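Local coordinates for protein DOA1 (Saccharomyces cerevisiae, PDB 3ODT), which probably binds ubiquitin through its WD40 beta-propeller domain, an interaction linked to control of the turnover of F-box proteins, at residues Ala126-Trp129 with Val135-Leu138; Val128-Ser133 with Ser154-Leu159; Tyr67-Glu72 with Leu110-Gly115; Leu74-Gly77 with Ile83-Val86. All coordinates share one frame; numbering follows the deposited sequence.

Overall arrangement
All four contacts lie in or between consecutive blades of one WD40 propeller. Contacts 1 and 4 are buried antiparallel strand pairs within a blade, bound by backbone hydrogen bonds; contacts 2 and 3 join neighbouring blades through aromatic side chains and are only partly buried. Contact 1 shares V128 and W129 with contact 2: the strand paired in one packs against the next blade in the other, and Y136 touches N156 and F158. Strand 62-68 of contact 3 neighbours strand 73-78 of contact 4 in one blade, and L110, from the next blade, packs on F76 and I83. Contacts 1 and 4 meet where W129 touches I83. Contact 1 lies farthest out, its centre about 18 Å from the chain's.

Contact 1. Residues Ala126-Trp129 with Val135-Leu138; sequences AKVW and VYNL
V128 O receives two backbone donors from the facing strand, V135 N at 2.8 Å and Y136 N at 3.2 Å, so two residues sit opposite one in a classic beta bulge. In return V128 N gives a bond to Y136 O that lies in the carbonyl plane. Farther along, A126 and L138 form a hydrogen-bonded pair, with L138 N reaching A126 O at 2.8 Å. Between these pairs K127 and N137 run side by side, and the lysine, bent at its last torsion (chi4 45°), brings NZ to 2.8 Å from N137 OD1. The ammonium approaches from above the amide plane, 48° out of it. On the other face A126 CB touches L138 CD1 at 4.0 Å, a methyl that also meets V128 CG2. The edge of the Y136 ring rests near V128 CB, while V135 CG1 lies over the centre of one face of that ring.

Second-shell bonds steady the polar pair: T125 OG1 also takes K127 NZ, and Q139 OE1 takes N137 ND2. W129 turns away and bonds through NE1 to S119 OG, as in the Trp-Ser pair of the WD40 structural tetrad. Chemistry thus differs by face: small and branched residues suit the side pressed on F158 and T160 of the next blade, whereas the opposite side can bury a lysine, since the neutral oxygens of N137 and T125 probably solvate its charge.

Contact 2. Residues Val128-Ser133 with Ser154-Leu159; sequences VWKEGS and SENKFL
V128 and F158 make the apolar part of this contact, their side chains arriving from opposite directions. V128 CG2 stands 3.7 Å from the centroid of the F158 ring and only 4° off its normal, a CH-pi contact centred on the face. The other methyl, CG1, reaches out to CZ at 3.8 Å. Because CG1 is anti to the backbone N of V128 (chi1 176°), the two methyls can both engage the ring, which explains why a beta-branched residue suits the position. The opposite face of the ring is covered toward its rim by N156 C. With an alanine in place of F158, both V128 methyls would probably lose the ring they pack on, and a gap would open between the two sheets.

Polar contact is slighter. K130 sends an extended chain to N156, and NZ lies 3.3 Å from N156 OD1, a weak hydrogen bond between side chains crossing at about a right angle. Within the second segment K157 NZ and E155 OE1 form a long salt bridge of 3.4 Å.

In the backbone, a type I' turn runs from K130 to S133, with positive phi at E131 and at G132, where glycine is well suited. N156 and K157 together face S152 in a G1 beta bulge.

Strand 125-130 belongs to one blade and strand 157-162 to the next; F158 also presses on I118 and L138, and so spans three strands of the preceding blade.

Contact 3. Residues Tyr67-Glu72 with Leu110-Gly115; sequences YDSEKE and LSFQDG
F112 and D68 both carry CG anti to the backbone N (chi1 near 175° in each), and this sends the phenyl ring across to the aspartate while the carboxylate extends over the ring. D68 CA stands 3.7 Å from the ring centroid, almost straight above it, in a CH-pi contact. Farther out, the carboxylate lies stacked, its plane turned 24° from the ring, with D68 CG 3.3 Å from F112 CE1. A flat aromatic suits the place because its face can take the D68 CA-H, the carboxylate lying along it in van der Waals contact. Y67 O comes obliquely, 3.5 Å from F112 CD2.

What fixes the carboxylate is its own chain. D68 OD1 accepts from E70 N at 2.9 Å, nearly along the C-O axis, and from K71 N at 2.9 Å, from well above the carboxylate plane. These bonds make an Asx turn and an Asx motif, and the two N-H groups probably help to meet the negative charge. Aspartate is short enough to close them while still lying on the ring.

Strands 62-68 and 107-113 are the first, innermost strands of adjacent WD40 blades; F112 also rests on C66 of the former and on V117 of its own blade's next strand, 116-121.

Contact 4. Residues Leu74-Gly77 with Ile83-Val86; sequences LLFG and INGV
The F76 ring has N84 O over one face, 3.4 Å above its plane and offset toward the rim, and V86 CG1 in plane at its edge. N84 CB comes to 3.6 Å from F76 CZ, while the amide beyond it and the ring of Y56 of the preceding blade are each turned about 45° from the F76 ring. This reach follows from the first torsion: F76 CG sits between the backbone N and carbonyl carbon (chi1 51°), folding the phenyl across the neighbouring strand. V86 CG2 lies 3.9 Å from F76 CE1. A serine replacing F76 would probably strip the apolar cover from N84 O and leave the V86 methyls without their ring.

The two strands form a twisted beta hairpin, 152° between their directions, in the middle of a four-stranded WD40 blade. F76 N and N84 N each bond to the other residue's carbonyl oxygen at 2.9 Å, and L74 pairs likewise with V86. Between these pairs G85 CA comes 3.1 Å from L74 O in a CA-H...O contact and carries L75 CD2 at 3.8 Å; glycine suits here because a beta carbon would hit that methyl. T99 OG1 bonds to N84 OD1, holding the buried amide. L75 and I83, on the other face, pack toward V117 and S119 of the following blade, whereas L74 and F76 press on A33 and V35 of the preceding one.

Contact 1. Residues Ala126-Trp129 with Val135-Leu138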
loop_
_atom_site.group_PDB
_atom_site.type_symbol
_atom_site.label_atom_id
_atom_site.label_comp_id
_atom_site.label_asym_id
_atom_site.label_seq_id
_atom_site.Cartn_x
_atom_site.Cartn_y
_atom_site.Cartn_z
ATOM N N ALA A 126 -7.771 4.062 -12.555
ATOM C CA ALA A 126 -6.565 3.287 -12.292
ATOM C C ALA A 126 -5.959 3.059 -13.658
ATOM O O ALA A 126 -6.680 3.067 -14.680
ATOM C CB ALA A 126 -6.870 1.973 -11.633
ATOM N N LYS A 127 -4.643 2.863 -13.698
ATOM C CA LYS A 127 -3.976 2.632 -14.958
ATOM C C LYS A 127 -3.088 1.424 -14.798
ATOM O O LYS A 127 -2.464 1.210 -13.751
ATOM C CB LYS A 127 -3.188 3.864 -15.409
ATOM C CG LYS A 127 -4.113 4.965 -15.989
ATOM C CD LYS A 127 -3.393 6.282 -16.270
ATOM C CE LYS A 127 -4.289 7.258 -17.039
ATOM N NZ LYS A 127 -5.686 7.407 -16.568
ATOM N N VAL A 128 -3.017 0.636 -15.859
ATOM C CA VAL A 128 -2.213 -0.575 -15.871
ATOM C C VAL A 128 -1.113 -0.398 -16.904
ATOM O O VAL A 128 -1.371 -0.045 -18.084
ATOM C CB VAL A 128 -3.053 -1.795 -16.278
ATOM C CG1 VAL A 128 -2.163 -3.070 -16.392
ATOM C CG2 VAL A 128 -4.185 -1.988 -15.307
ATOM N N TRP A 129 0.121 -0.612 -16.456
ATOM C CA TRP A 129 1.313 -0.311 -17.248
ATOM C C TRP A 129 2.213 -1.536 -17.370
ATOM O O TRP A 129 2.389 -2.282 -16.415
ATOM C CB TRP A 129 2.133 0.800 -16.593
ATOM C CG TRP A 129 1.384 1.932 -15.984
ATOM C CD1 TRP A 129 0.744 1.920 -14.783
ATOM C CD2 TRP A 129 1.248 3.277 -16.498
ATOM N NE1 TRP A 129 0.209 3.147 -14.530
ATOM C CE2 TRP A 129 0.485 4.001 -15.565
ATOM C CE3 TRP A 129 1.660 3.915 -17.659
ATOM C CZ2 TRP A 129 0.161 5.344 -15.732
ATOM C CZ3 TRP A 129 1.321 5.259 -17.844
ATOM C CH2 TRP A 129 0.580 5.954 -16.870
ATOM N N VAL A 135 -1.095 0.337 -20.843
ATOM C CA VAL A 135 -1.798 -0.709 -21.554
ATOM C C VAL A 135 -3.320 -0.602 -21.405
ATOM O O VAL A 135 -4.068 -0.747 -22.390
ATOM C CB VAL A 135 -1.344 -2.078 -21.082
ATOM C CG1 VAL A 135 -2.158 -3.171 -21.780
ATOM C CG2 VAL A 135 0.143 -2.256 -21.355
ATOM N N TYR A 136 -3.787 -0.408 -20.166
ATOM C CA TYR A 136 -5.213 -0.193 -19.914
ATOM C C TYR A 136 -5.451 1.021 -19.032
ATOM O O TYR A 136 -4.837 1.176 -17.963
ATOM C CB TYR A 136 -5.861 -1.415 -19.251
ATOM C CG TYR A 136 -5.609 -2.731 -19.948
ATOM C CD1 TYR A 136 -6.120 -2.986 -21.199
ATOM C CD2 TYR A 136 -4.922 -3.738 -19.315
ATOM C CE1 TYR A 136 -5.910 -4.187 -21.824
ATOM C CE2 TYR A 136 -4.710 -4.956 -19.929
ATOM C CZ TYR A 136 -5.203 -5.167 -21.180
ATOM O OH TYR A 136 -4.989 -6.360 -21.806
ATOM N N ASN A 137 -6.404 1.846 -19.465
ATOM C CA ASN A 137 -6.965 2.916 -18.664
ATOM C C ASN A 137 -8.302 2.427 -18.079
ATOM O O ASN A 137 -9.252 2.159 -18.826
ATOM C CB ASN A 137 -7.200 4.145 -19.536
ATOM C CG ASN A 137 -7.734 5.304 -18.751
ATOM O OD1 ASN A 137 -7.392 5.480 -17.591
ATOM N ND2 ASN A 137 -8.609 6.081 -19.368
ATOM N N LEU A 138 -8.365 2.293 -16.768
ATOM C CA LEU A 138 -9.554 1.797 -16.086
ATOM C C LEU A 138 -10.384 2.986 -15.619
ATOM O O LEU A 138 -10.188 3.519 -14.531
ATOM C CB LEU A 138 -9.153 0.933 -14.892
ATOM C CG LEU A 138 -8.119 -0.181 -15.139
ATOM C CD1 LEU A 138 -7.984 -1.110 -13.945
ATOM C CD2 LEU A 138 -8.434 -1.002 -16.375
#

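Contact 2. Residues Val128-Ser133 with Ser154-Leu159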
loop_
_atom_site.group_PDB
_atom_site.type_symbol
_atom_site.label_atom_id
_atom_site.label_comp_id
_atom_site.label_asym_id
_atom_site.label_seq_id
_atom_site.Cartn_x
_atom_site.Cartn_y
_atom_site.Cartn_z
ATOM N N VAL A 128 -3.017 0.636 -15.859
ATOM C CA VAL A 128 -2.213 -0.575 -15.871
ATOM C C VAL A 128 -1.113 -0.398 -16.904
ATOM O O VAL A 128 -1.371 -0.045 -18.084
ATOM C CB VAL A 128 -3.053 -1.795 -16.278
ATOM C CG1 VAL A 128 -2.163 -3.070 -16.392
ATOM C CG2 VAL A 128 -4.185 -1.988 -15.307
ATOM N N TRP A 129 0.121 -0.612 -16.456
ATOM C CA TRP A 129 1.313 -0.311 -17.248
ATOM C C TRP A 129 2.213 -1.536 -17.370
ATOM O O TRP A 129 2.389 -2.282 -16.415
ATOM C CB TRP A 129 2.133 0.800 -16.593
ATOM C CG TRP A 129 1.384 1.932 -15.984
ATOM C CD1 TRP A 129 0.744 1.920 -14.783
ATOM C CD2 TRP A 129 1.248 3.277 -16.498
ATOM N NE1 TRP A 129 0.209 3.147 -14.530
ATOM C CE2 TRP A 129 0.485 4.001 -15.565
ATOM C CE3 TRP A 129 1.660 3.915 -17.659
ATOM C CZ2 TRP A 129 0.161 5.344 -15.732
ATOM C CZ3 TRP A 129 1.321 5.259 -17.844
ATOM C CH2 TRP A 129 0.580 5.954 -16.870
ATOM N N LYS A 130 2.757 -1.743 -18.556
ATOM C CA LYS A 130 3.722 -2.804 -18.792
ATOM C C LYS A 130 4.817 -2.264 -19.668
ATOM O O LYS A 130 4.561 -1.551 -20.635
ATOM C CB LYS A 130 3.067 -3.997 -19.485
ATOM C CG LYS A 130 1.836 -4.527 -18.767
ATOM C CD LYS A 130 1.198 -5.675 -19.565
ATOM C CE LYS A 130 0.006 -6.245 -18.859
ATOM N NZ LYS A 130 -0.603 -7.411 -19.585
ATOM N N GLU A 131 6.045 -2.616 -19.322
ATOM C CA GLU A 131 7.216 -2.215 -20.088
ATOM C C GLU A 131 7.235 -0.703 -20.351
ATOM O O GLU A 131 7.650 -0.247 -21.425
ATOM C CB GLU A 131 7.276 -3.021 -21.389
ATOM C CG GLU A 131 7.623 -4.495 -21.142
ATOM C CD GLU A 131 7.299 -5.420 -22.313
ATOM O OE1 GLU A 131 6.908 -4.928 -23.395
ATOM O OE2 GLU A 131 7.441 -6.651 -22.146
ATOM N N GLY A 132 6.791 0.080 -19.371
ATOM C CA GLY A 132 6.975 1.531 -19.405
ATOM C C GLY A 132 5.862 2.252 -20.147
ATOM O O GLY A 132 5.938 3.454 -20.427
ATOM N N SER A 133 4.802 1.518 -20.432
ATOM C CA SER A 133 3.792 1.960 -21.362
ATOM C C SER A 133 2.390 1.653 -20.831
ATOM O O SER A 133 2.141 0.571 -20.286
ATOM C CB SER A 133 4.010 1.250 -22.711
ATOM O OG SER A 133 3.018 1.617 -23.643
ATOM N N SER A 154 -2.369 -12.934 -15.900
ATOM C CA SER A 154 -2.617 -13.713 -17.109
ATOM C C SER A 154 -4.033 -13.536 -17.668
ATOM O O SER A 154 -4.239 -13.679 -18.865
ATOM C CB SER A 154 -2.330 -15.189 -16.855
ATOM O OG SER A 154 -3.315 -15.765 -16.017
ATOM N N GLU A 155 -5.010 -13.239 -16.817
ATOM C CA GLU A 155 -6.370 -12.986 -17.297
ATOM C C GLU A 155 -6.632 -11.493 -17.459
ATOM O O GLU A 155 -7.742 -11.096 -17.819
ATOM C CB GLU A 155 -7.399 -13.553 -16.320
ATOM C CG GLU A 155 -7.334 -15.052 -16.134
ATOM C CD GLU A 155 -8.420 -15.575 -15.200
ATOM O OE1 GLU A 155 -9.607 -15.564 -15.594
ATOM O OE2 GLU A 155 -8.094 -15.984 -14.068
ATOM N N ASN A 156 -5.624 -10.669 -17.183
ATOM C CA ASN A 156 -5.788 -9.223 -17.175
ATOM C C ASN A 156 -6.953 -8.807 -16.321
ATOM O O ASN A 156 -7.796 -8.017 -16.753
ATOM C CB ASN A 156 -5.954 -8.696 -18.600
ATOM C CG ASN A 156 -4.735 -8.943 -19.428
ATOM O OD1 ASN A 156 -3.627 -8.679 -18.995
ATOM N ND2 ASN A 156 -4.926 -9.469 -20.626
ATOM N N LYS A 157 -7.009 -9.316 -15.095
ATOM C CA LYS A 157 -8.066 -8.918 -14.166
ATOM C C LYS A 157 -7.495 -8.061 -13.060
ATOM O O LYS A 157 -6.446 -8.377 -12.503
ATOM C CB LYS A 157 -8.757 -10.156 -13.577
ATOM C CG LYS A 157 -9.690 -10.821 -14.560
ATOM C CD LYS A 157 -10.403 -12.043 -13.949
ATOM C CE LYS A 157 -11.511 -12.531 -14.864
ATOM N NZ LYS A 157 -12.164 -13.754 -14.332
ATOM N N PHE A 158 -8.192 -6.976 -12.772
ATOM C CA PHE A 158 -7.733 -5.944 -11.864
ATOM C C PHE A 158 -8.871 -5.596 -10.929
ATOM O O PHE A 158 -10.061 -5.776 -11.263
ATOM C CB PHE A 158 -7.292 -4.701 -12.643
ATOM C CG PHE A 158 -6.406 -5.041 -13.818
ATOM C CD1 PHE A 158 -5.147 -5.528 -13.602
ATOM C CD2 PHE A 158 -6.870 -4.946 -15.121
ATOM C CE1 PHE A 158 -4.337 -5.884 -14.656
ATOM C CE2 PHE A 158 -6.078 -5.319 -16.172
ATOM C CZ PHE A 158 -4.799 -5.778 -15.940
ATOM N N LEU A 159 -8.521 -5.063 -9.774
ATOM C CA LEU A 159 -9.501 -4.683 -8.754
ATOM C C LEU A 159 -9.203 -3.259 -8.276
ATOM O O LEU A 159 -8.058 -2.920 -8.013
ATOM C CB LEU A 159 -9.414 -5.642 -7.574
ATOM C CG LEU A 159 -10.616 -5.695 -6.638
ATOM C CD1 LEU A 159 -11.852 -6.303 -7.301
ATOM C CD2 LEU A 159 -10.237 -6.492 -5.387
#

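Contact 3. Residues Tyr67-Glu72 with Leu110-Gly115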
loop_
_atom_site.group_PDB
_atom_site.type_symbol
_atom_site.label_atom_id
_atom_site.label_comp_id
_atom_site.label_asym_id
_atom_site.label_seq_id
_atom_site.Cartn_x
_atom_site.Cartn_y
_atom_site.Cartn_z
ATOM N N TYR A 67 7.717 -1.538 -5.672
ATOM C CA TYR A 67 9.038 -2.016 -6.033
ATOM C C TYR A 67 8.914 -3.030 -7.171
ATOM O O TYR A 67 8.202 -4.029 -7.050
ATOM C CB TYR A 67 9.734 -2.647 -4.828
ATOM C CG TYR A 67 11.097 -3.237 -5.151
ATOM C CD1 TYR A 67 12.107 -2.444 -5.688
ATOM C CD2 TYR A 67 11.382 -4.581 -4.903
ATOM C CE1 TYR A 67 13.328 -2.957 -5.983
ATOM C CE2 TYR A 67 12.618 -5.100 -5.196
ATOM C CZ TYR A 67 13.590 -4.281 -5.754
ATOM O OH TYR A 67 14.844 -4.766 -6.073
ATOM N N ASP A 68 9.567 -2.709 -8.289
ATOM C CA ASP A 68 9.684 -3.595 -9.435
ATOM C C ASP A 68 10.951 -4.407 -9.181
ATOM O O ASP A 68 12.083 -3.921 -9.287
ATOM C CB ASP A 68 9.770 -2.801 -10.742
ATOM C CG ASP A 68 10.067 -3.676 -11.973
ATOM O OD1 ASP A 68 10.646 -4.794 -11.846
ATOM O OD2 ASP A 68 9.745 -3.218 -13.104
ATOM N N SER A 69 10.735 -5.661 -8.806
ATOM C CA SER A 69 11.794 -6.543 -8.355
ATOM C C SER A 69 12.651 -7.128 -9.493
ATOM O O SER A 69 13.713 -7.713 -9.243
ATOM C CB SER A 69 11.173 -7.678 -7.539
ATOM O OG SER A 69 10.087 -8.294 -8.238
ATOM N N GLU A 70 12.224 -7.004 -10.738
ATOM C CA GLU A 70 13.113 -7.472 -11.817
ATOM C C GLU A 70 14.031 -6.338 -12.313
ATOM O O GLU A 70 15.252 -6.517 -12.424
ATOM C CB GLU A 70 12.327 -8.153 -12.958
ATOM C CG GLU A 70 11.821 -9.562 -12.548
ATOM C CD GLU A 70 11.242 -10.392 -13.680
ATOM O OE1 GLU A 70 11.211 -9.914 -14.845
ATOM O OE2 GLU A 70 10.809 -11.547 -13.393
ATOM N N LYS A 71 13.459 -5.161 -12.569
ATOM C CA LYS A 71 14.249 -3.986 -12.930
ATOM C C LYS A 71 14.986 -3.372 -11.721
ATOM O O LYS A 71 15.919 -2.574 -11.888
ATOM C CB LYS A 71 13.358 -2.936 -13.594
ATOM C CG LYS A 71 12.848 -3.306 -14.985
ATOM C CD LYS A 71 12.098 -2.133 -15.551
ATOM C CE LYS A 71 11.507 -2.414 -16.929
ATOM N NZ LYS A 71 12.525 -2.099 -17.959
ATOM N N GLU A 72 14.565 -3.765 -10.527
ATOM C CA GLU A 72 15.086 -3.239 -9.255
ATOM C C GLU A 72 14.938 -1.734 -9.229
ATOM O O GLU A 72 15.886 -0.990 -8.942
ATOM C CB GLU A 72 16.534 -3.703 -9.032
ATOM C CG GLU A 72 16.621 -5.226 -9.111
ATOM C CD GLU A 72 17.898 -5.820 -8.550
ATOM O OE1 GLU A 72 18.622 -5.145 -7.793
ATOM O OE2 GLU A 72 18.158 -6.992 -8.827
ATOM N N LEU A 110 0.134 2.590 -5.690
ATOM C CA LEU A 110 0.972 1.905 -6.657
ATOM C C LEU A 110 1.117 0.463 -6.199
ATOM O O LEU A 110 1.230 0.177 -4.989
ATOM C CB LEU A 110 2.372 2.530 -6.769
ATOM C CG LEU A 110 2.454 3.782 -7.619
ATOM C CD1 LEU A 110 3.802 4.449 -7.427
ATOM C CD2 LEU A 110 2.229 3.438 -9.100
ATOM N N SER A 111 1.156 -0.450 -7.164
ATOM C CA SER A 111 1.413 -1.855 -6.886
ATOM C C SER A 111 2.116 -2.469 -8.096
ATOM O O SER A 111 1.905 -2.046 -9.226
ATOM C CB SER A 111 0.084 -2.567 -6.616
ATOM O OG SER A 111 0.311 -3.850 -6.071
ATOM N N PHE A 112 2.948 -3.473 -7.836
ATOM C CA PHE A 112 3.637 -4.208 -8.865
ATOM C C PHE A 112 3.442 -5.704 -8.662
ATOM O O PHE A 112 3.597 -6.241 -7.559
ATOM C CB PHE A 112 5.127 -3.865 -8.851
ATOM C CG PHE A 112 5.944 -4.631 -9.830
ATOM C CD1 PHE A 112 6.148 -4.135 -11.105
ATOM C CD2 PHE A 112 6.547 -5.835 -9.484
ATOM C CE1 PHE A 112 6.947 -4.837 -12.019
ATOM C CE2 PHE A 112 7.334 -6.526 -10.398
ATOM C CZ PHE A 112 7.510 -6.025 -11.666
ATOM N N GLN A 113 3.085 -6.363 -9.750
ATOM C CA GLN A 113 2.979 -7.807 -9.754
ATOM C C GLN A 113 3.275 -8.375 -11.143
ATOM O O GLN A 113 2.665 -7.965 -12.116
ATOM C CB GLN A 113 1.568 -8.187 -9.325
ATOM C CG GLN A 113 1.439 -9.595 -8.781
ATOM C CD GLN A 113 0.168 -9.758 -8.025
ATOM O OE1 GLN A 113 0.009 -9.202 -6.938
ATOM N NE2 GLN A 113 -0.774 -10.479 -8.608
ATOM N N ASP A 114 4.214 -9.314 -11.223
ATOM C CA ASP A 114 4.422 -10.109 -12.423
ATOM C C ASP A 114 4.612 -9.218 -13.654
ATOM O O ASP A 114 4.006 -9.457 -14.696
ATOM C CB ASP A 114 3.230 -11.048 -12.628
ATOM C CG ASP A 114 3.059 -12.045 -11.474
ATOM O OD1 ASP A 114 4.063 -12.681 -11.087
ATOM O OD2 ASP A 114 1.922 -12.187 -10.958
ATOM N N GLY A 115 5.426 -8.170 -13.515
ATOM C CA GLY A 115 5.747 -7.291 -14.633
ATOM C C GLY A 115 4.742 -6.187 -14.883
ATOM O O GLY A 115 4.943 -5.356 -15.776
#

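Contact 4. Residues Leu74-Gly77 with Ile83-Val86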
loop_
_atom_site.group_PDB
_atom_site.type_symbol
_atom_site.label_atom_id
_atom_site.label_comp_id
_atom_site.label_asym_id
_atom_site.label_seq_id
_atom_site.Cartn_x
_atom_site.Cartn_y
_atom_site.Cartn_z
ATOM N N LEU A 74 12.535 1.384 -7.608
ATOM C CA LEU A 74 11.505 1.943 -6.758
ATOM C C LEU A 74 10.628 2.862 -7.603
ATOM O O LEU A 74 11.129 3.824 -8.200
ATOM C CB LEU A 74 12.123 2.741 -5.616
ATOM C CG LEU A 74 12.837 1.890 -4.573
ATOM C CD1 LEU A 74 13.639 2.782 -3.682
ATOM C CD2 LEU A 74 11.875 1.038 -3.759
ATOM N N LEU A 75 9.339 2.563 -7.647
ATOM C CA LEU A 75 8.374 3.371 -8.399
ATOM C C LEU A 75 7.575 4.221 -7.413
ATOM O O LEU A 75 7.180 3.741 -6.353
ATOM C CB LEU A 75 7.424 2.495 -9.217
ATOM C CG LEU A 75 8.045 1.453 -10.129
ATOM C CD1 LEU A 75 6.961 0.733 -10.875
ATOM C CD2 LEU A 75 8.965 2.110 -11.067
ATOM N N PHE A 76 7.314 5.475 -7.751
ATOM C CA PHE A 76 6.701 6.366 -6.787
ATOM C C PHE A 76 5.885 7.440 -7.513
ATOM O O PHE A 76 6.178 7.820 -8.656
ATOM C CB PHE A 76 7.774 6.991 -5.879
ATOM C CG PHE A 76 8.912 7.603 -6.620
ATOM C CD1 PHE A 76 10.006 6.844 -7.000
ATOM C CD2 PHE A 76 8.900 8.944 -6.953
ATOM C CE1 PHE A 76 11.033 7.392 -7.706
ATOM C CE2 PHE A 76 9.978 9.501 -7.637
ATOM C CZ PHE A 76 11.034 8.719 -8.001
ATOM N N GLY A 77 4.858 7.922 -6.850
ATOM C CA GLY A 77 4.017 8.942 -7.431
ATOM C C GLY A 77 3.302 9.747 -6.364
ATOM O O GLY A 77 3.333 9.429 -5.170
ATOM N N ILE A 83 4.341 9.038 -12.452
ATOM C CA ILE A 83 4.949 7.914 -11.760
ATOM C C ILE A 83 6.409 7.877 -12.230
ATOM O O ILE A 83 6.668 7.835 -13.427
ATOM C CB ILE A 83 4.250 6.570 -12.046
ATOM C CG1 ILE A 83 2.804 6.609 -11.564
ATOM C CG2 ILE A 83 5.030 5.436 -11.365
ATOM C CD1 ILE A 83 1.950 5.578 -12.246
ATOM N N ASN A 84 7.359 7.957 -11.313
ATOM C CA ASN A 84 8.768 7.854 -11.673
ATOM C C ASN A 84 9.383 6.616 -11.041
ATOM O O ASN A 84 8.811 6.013 -10.120
ATOM C CB ASN A 84 9.526 9.128 -11.284
ATOM C CG ASN A 84 9.045 10.339 -12.046
ATOM O OD1 ASN A 84 9.325 10.517 -13.248
ATOM N ND2 ASN A 84 8.333 11.193 -11.357
ATOM N N GLY A 85 10.551 6.247 -11.537
ATOM C CA GLY A 85 11.270 5.119 -11.008
ATOM C C GLY A 85 12.728 5.456 -10.873
ATOM O O GLY A 85 13.317 6.137 -11.726
ATOM N N VAL A 86 13.315 5.002 -9.775
ATOM C CA VAL A 86 14.759 5.114 -9.591
ATOM C C VAL A 86 15.360 3.802 -9.118
ATOM O O VAL A 86 14.691 3.013 -8.440
ATOM C CB VAL A 86 15.142 6.202 -8.557
ATOM C CG1 VAL A 86 14.730 7.582 -9.058
ATOM C CG2 VAL A 86 14.562 5.910 -7.197
#